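Alkaline phosphatase (Thermus thermophilus, PDB 7KWD) dephosphorylates phosphorylated compounds as a homodimeric, zinc- and magnesium-dependent alkaline phosphatase. Local coordinates at the interface of chains A and B. Numbering follows the deposited sequence. Chains: chain A/B, Alkaline phosphatase.

Contact 1: the interface of chains A and B. Residues chain A 27, 84, 86, 437, 454; chain B 54, 58, 72, 76.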
loop_
_atom_site.group_PDB
_atom_site.type_symbol
_atom_site.label_atom_id
_atom_site.label_comp_id
_atom_site.label_asym_id
_atom_site.label_seq_id
_atom_site.Cartn_x
_atom_site.Cartn_y
_atom_site.Cartn_z
ATOM N N ALA A 27 14.943 -10.515 -2.014
ATOM C CA ALA A 27 14.543 -10.143 -0.661
ATOM C C ALA A 27 14.754 -11.292 0.302
ATOM O O ALA A 27 15.002 -11.080 1.495
ATOM C CB ALA A 27 13.082 -9.697 -0.635
ATOM N N ASN A 84 7.708 -9.057 2.608
ATOM C CA ASN A 84 6.899 -9.813 1.654
ATOM C C ASN A 84 6.070 -10.853 2.406
ATOM O O ASN A 84 6.559 -11.519 3.328
ATOM C CB ASN A 84 7.794 -10.486 0.605
ATOM C CG ASN A 84 8.087 -9.582 -0.572
ATOM O OD1 ASN A 84 7.243 -8.779 -0.998
ATOM N ND2 ASN A 84 9.290 -9.696 -1.113
ATOM N N TYR A 86 3.850 -13.253 0.828
ATOM C CA TYR A 86 3.386 -14.417 0.089
ATOM C C TYR A 86 3.690 -15.720 0.825
ATOM O O TYR A 86 4.698 -15.869 1.525
ATOM C CB TYR A 86 3.981 -14.449 -1.308
ATOM C CG TYR A 86 5.472 -14.339 -1.452
ATOM C CD1 TYR A 86 6.288 -15.460 -1.396
ATOM C CD2 TYR A 86 6.056 -13.122 -1.750
ATOM C CE1 TYR A 86 7.671 -15.350 -1.589
ATOM C CE2 TYR A 86 7.401 -13.006 -1.940
ATOM C CZ TYR A 86 8.207 -14.126 -1.859
ATOM O OH TYR A 86 9.554 -14.000 -2.058
ATOM N N PRO A 437 3.557 -5.740 0.054
ATOM C CA PRO A 437 4.434 -5.777 1.236
ATOM C C PRO A 437 3.942 -4.796 2.295
ATOM O O PRO A 437 3.298 -3.790 1.987
ATOM C CB PRO A 437 5.806 -5.386 0.684
ATOM C CG PRO A 437 5.533 -4.714 -0.620
ATOM C CD PRO A 437 4.259 -5.288 -1.154
ATOM N N LEU A 454 13.582 -4.295 2.363
ATOM C CA LEU A 454 12.519 -5.237 2.023
ATOM C C LEU A 454 13.039 -6.620 2.344
ATOM O O LEU A 454 13.995 -7.071 1.712
ATOM C CB LEU A 454 12.115 -5.157 0.559
ATOM C CG LEU A 454 11.171 -6.275 0.104
ATOM C CD1 LEU A 454 9.801 -6.167 0.774
ATOM C CD2 LEU A 454 10.995 -6.266 -1.382
ATOM N N TYR B 54 3.718 -2.931 -6.933
ATOM C CA TYR B 54 5.014 -3.537 -6.730
ATOM C C TYR B 54 4.878 -5.047 -6.533
ATOM O O TYR B 54 5.632 -5.829 -7.121
ATOM C CB TYR B 54 5.714 -2.922 -5.532
ATOM C CG TYR B 54 6.945 -3.728 -5.224
ATOM C CD1 TYR B 54 8.081 -3.557 -5.976
ATOM C CD2 TYR B 54 6.945 -4.729 -4.233
ATOM C CE1 TYR B 54 9.208 -4.285 -5.740
ATOM C CE2 TYR B 54 8.057 -5.474 -4.001
ATOM C CZ TYR B 54 9.191 -5.271 -4.783
ATOM O OH TYR B 54 10.345 -6.021 -4.614
ATOM N N GLN B 58 6.740 -7.752 -8.948
ATOM C CA GLN B 58 7.660 -8.664 -8.275
ATOM C C GLN B 58 7.284 -10.119 -8.545
ATOM O O GLN B 58 8.133 -10.938 -8.924
ATOM C CB GLN B 58 7.628 -8.396 -6.773
ATOM C CG GLN B 58 8.570 -9.263 -5.951
ATOM C CD GLN B 58 8.479 -8.954 -4.436
ATOM O OE1 GLN B 58 9.462 -8.553 -3.840
ATOM N NE2 GLN B 58 7.298 -9.156 -3.823
ATOM N N GLU B 72 13.216 -5.132 -6.947
ATOM C CA GLU B 72 13.283 -5.971 -5.744
ATOM C C GLU B 72 14.711 -6.003 -5.213
ATOM O O GLU B 72 14.950 -5.841 -4.005
ATOM C CB GLU B 72 12.796 -7.409 -6.016
ATOM C CG GLU B 72 12.963 -8.328 -4.789
ATOM C CD GLU B 72 12.530 -9.797 -4.958
ATOM O OE1 GLU B 72 11.759 -10.125 -5.886
ATOM O OE2 GLU B 72 12.966 -10.628 -4.123
ATOM N N ALA B 76 15.908 -4.678 -1.536
ATOM C CA ALA B 76 16.502 -5.660 -0.657
ATOM C C ALA B 76 17.922 -5.310 -0.266
ATOM O O ALA B 76 18.540 -6.088 0.457
ATOM C CB ALA B 76 16.512 -7.036 -1.312
HETATM O O HOH W 1 9.569 -11.734 -4.106
#

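Contact 2: the interface of chains A and B. Residues chain A 89-90, 109-110, 486; chain B 330-333.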
loop_
_atom_site.group_PDB
_atom_site.type_symbol
_atom_site.label_atom_id
_atom_site.label_comp_id
_atom_site.label_asym_id
_atom_site.label_seq_id
_atom_site.Cartn_x
_atom_site.Cartn_y
_atom_site.Cartn_z
ATOM N N THR A 89 2.590 -21.318 -1.886
ATOM C CA THR A 89 1.980 -21.531 -3.192
ATOM C C THR A 89 1.065 -20.396 -3.648
ATOM O O THR A 89 0.483 -20.502 -4.732
ATOM C CB THR A 89 1.156 -22.838 -3.212
ATOM O OG1 THR A 89 0.045 -22.748 -2.313
ATOM C CG2 THR A 89 2.009 -23.986 -2.812
ATOM N N SER A 90 0.963 -19.298 -2.893
ATOM C CA SER A 90 0.053 -18.219 -3.250
ATOM C C SER A 90 0.672 -16.872 -2.941
ATOM O O SER A 90 1.139 -16.645 -1.821
ATOM C CB SER A 90 -1.256 -18.311 -2.475
ATOM O OG SER A 90 -2.017 -17.143 -2.687
ATOM N N VAL A 109 1.826 -23.755 3.410
ATOM C CA VAL A 109 0.588 -23.647 2.659
ATOM C C VAL A 109 -0.454 -22.997 3.553
ATOM O O VAL A 109 -0.490 -23.245 4.768
ATOM C CB VAL A 109 0.161 -25.040 2.194
ATOM C CG1 VAL A 109 -1.270 -24.998 1.751
ATOM C CG2 VAL A 109 1.126 -25.527 1.083
ATOM N N ASN A 110 -1.307 -22.154 2.960
ATOM C CA ASN A 110 -2.359 -21.491 3.725
ATOM C C ASN A 110 -3.208 -22.529 4.441
ATOM O O ASN A 110 -3.664 -23.497 3.816
ATOM C CB ASN A 110 -3.251 -20.643 2.797
ATOM C CG ASN A 110 -2.499 -19.455 2.159
ATOM O OD1 ASN A 110 -1.359 -19.154 2.529
ATOM N ND2 ASN A 110 -3.149 -18.781 1.191
ATOM N N LEU A 486 -1.233 -30.439 -2.906
ATOM C CA LEU A 486 -2.521 -29.775 -3.001
ATOM C C LEU A 486 -3.343 -30.358 -4.139
ATOM O O LEU A 486 -4.580 -30.344 -4.080
ATOM C CB LEU A 486 -2.332 -28.271 -3.202
ATOM C CG LEU A 486 -1.816 -27.463 -2.007
ATOM C CD1 LEU A 486 -1.591 -26.008 -2.404
ATOM C CD2 LEU A 486 -2.775 -27.575 -0.818
ATOM N N ARG B 330 -10.343 -21.254 -2.193
ATOM C CA ARG B 330 -10.317 -21.810 -0.843
ATOM C C ARG B 330 -8.998 -21.462 -0.170
ATOM O O ARG B 330 -7.921 -21.649 -0.747
ATOM C CB ARG B 330 -10.515 -23.334 -0.901
ATOM C CG ARG B 330 -10.324 -24.084 0.443
ATOM C CD ARG B 330 -10.423 -25.642 0.338
ATOM N NE ARG B 330 -9.177 -26.302 -0.105
ATOM C CZ ARG B 330 -8.072 -26.475 0.639
ATOM N NH1 ARG B 330 -8.000 -26.033 1.894
ATOM N NH2 ARG B 330 -7.012 -27.096 0.117
ATOM N N SER B 331 -9.090 -20.956 1.051
ATOM C CA SER B 331 -7.916 -20.526 1.811
ATOM C C SER B 331 -6.996 -19.607 1.004
ATOM O O SER B 331 -5.799 -19.543 1.263
ATOM C CB SER B 331 -7.149 -21.750 2.330
ATOM O OG SER B 331 -8.002 -22.540 3.140
ATOM N N TYR B 332 -7.557 -18.894 0.022
ATOM C CA TYR B 332 -6.832 -17.989 -0.877
ATOM C C TYR B 332 -5.744 -18.696 -1.675
ATOM O O TYR B 332 -4.851 -18.048 -2.256
ATOM C CB TYR B 332 -6.231 -16.813 -0.102
ATOM C CG TYR B 332 -7.242 -15.877 0.537
ATOM C CD1 TYR B 332 -8.576 -15.870 0.146
ATOM C CD2 TYR B 332 -6.852 -15.019 1.559
ATOM C CE1 TYR B 332 -9.484 -15.010 0.740
ATOM C CE2 TYR B 332 -7.725 -14.171 2.147
ATOM C CZ TYR B 332 -9.029 -14.153 1.731
ATOM O OH TYR B 332 -9.879 -13.294 2.362
ATOM N N LEU B 333 -5.833 -20.021 -1.763
ATOM C CA LEU B 333 -4.776 -20.820 -2.377
ATOM C C LEU B 333 -4.663 -20.638 -3.877
ATOM O O LEU B 333 -3.643 -21.039 -4.446
ATOM C CB LEU B 333 -5.007 -22.311 -2.023
ATOM C CG LEU B 333 -4.690 -22.690 -0.581
ATOM C CD1 LEU B 333 -5.309 -24.028 -0.193
ATOM C CD2 LEU B 333 -3.166 -22.697 -0.335
HETATM O O HOH W 2 -1.864 -19.536 -5.998
HETATM O O HOH W 3 -1.946 -23.081 -3.989
#

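Contact 1: the interface of chains A and B
A:Asn84 and B:Gln58 meet tip to tip across the dimer interface and pair their amides in both directions, a case of two carboxamides each serving as donor and acceptor. The B:Gln58 NE2 amide nitrogen gives a nearly straight bond to A:Asn84 OD1 (2.9 Å), and A:Asn84 ND2 returns one to B:Gln58 OE1 (3.0 Å). The pair is not flat: the amide planes lie 64° apart, and B:Gln58 NE2 sits above the carbonyl plane of A:Asn84. The phenol OH of B:Tyr54 also donates to B:Gln58 OE1 (2.8 Å), from the face opposite A:Asn84 ND2, so two donors grip this oxygen and restrain the amide's rotation. The extended B:Gln58 chain, CG anti to the backbone N (chi1 -179°), carries the amide across to the partner. An alanine here would probably leave the A:Asn84 amide and the B:Tyr54 hydroxyl without their mates and open a gap between the subunits. Around this core, the A:Leu454 CD2 methyl meets the B:Tyr54 OH end at 3.3 Å, and A:Pro437 CG packs by the ring's CD2. Further along, B:Glu72 OE2 takes the A:Ala27 backbone N (2.9 Å) through its anti lone pair, while a water links the other carboxylate oxygen, OE1, to A:Tyr86 OH. B:Tyr54 and B:Gln58 stand one turn apart on helix 51-65, B:Glu72 on helix 70-75, facing the end of strand 80-84, strand 454-456 and the 3-10 helix 27-29 of chain A.

Contact 2: the interface of chains A and B
The backbone carbonyl oxygen of B:Leu333 is held by two waters, each of which leads to A:Thr89 and so ties the A:Thr89 loop to chain B. One water lies 2.7 Å from B:Leu333 O and goes on to the A:Thr89 OG1 hydroxyl; the second joins the same oxygen to the A:Thr89 backbone O. Direct bonds flank this bridge. The A:Asn110 ND2 amide nitrogen donates to B:Ser331 O at 2.8 Å, approaching nearly along the C=O axis, with the acceptor close to the amide plane. A:Ser90 OG, anti to its backbone N (chi1 171°), reaches the next carbonyl, B:Tyr332 O, at 3.0 Å. Chain A thus reads successive carbonyls, so the polar part of the recognition probably rests on the backbone shape of the 3-10 helix 330-332 and the residue after it. B:Ser331 and B:Tyr332 both have positive phi, which probably helps turn these oxygens toward the partner. Beneath the polar rim, the B:Leu333 side chain supplies the apolar contact, with 86 Å² of the residue's surface hidden by the partner. Its CD2 methyl points at A:Val109 CG1, the two side chains crossing at about a right angle. The B:Leu333 and A:Asn110 side chains run past each other in opposite directions, CD2 lying 3.7 Å from A:Asn110 CB; A:Leu486 of helix 479-487 lies farther off. The other methyl of B:Leu333, CD1, stands 3.4 Å above the guanidinium plane of B:Arg330, offset toward the rim.

The C-alpha centres of contacts 1 and 2 lie about 19 Å apart on the same A–B interface, and they share no residue. One stretch of chain A contributes to both, residues 84 and 86 to contact 1 and 89-90 to contact 2, beside separate segments in each. Chain B answers with helices in the first and a short 3-10 helix and the residue after it in the second. The centre of contact 2 is about 10 Å from the active-site serine A:Ser95, that of contact 1 about 18 Å. Two-fold symmetry repeats both, so dimerisation may help steady loops near each catalytic centre.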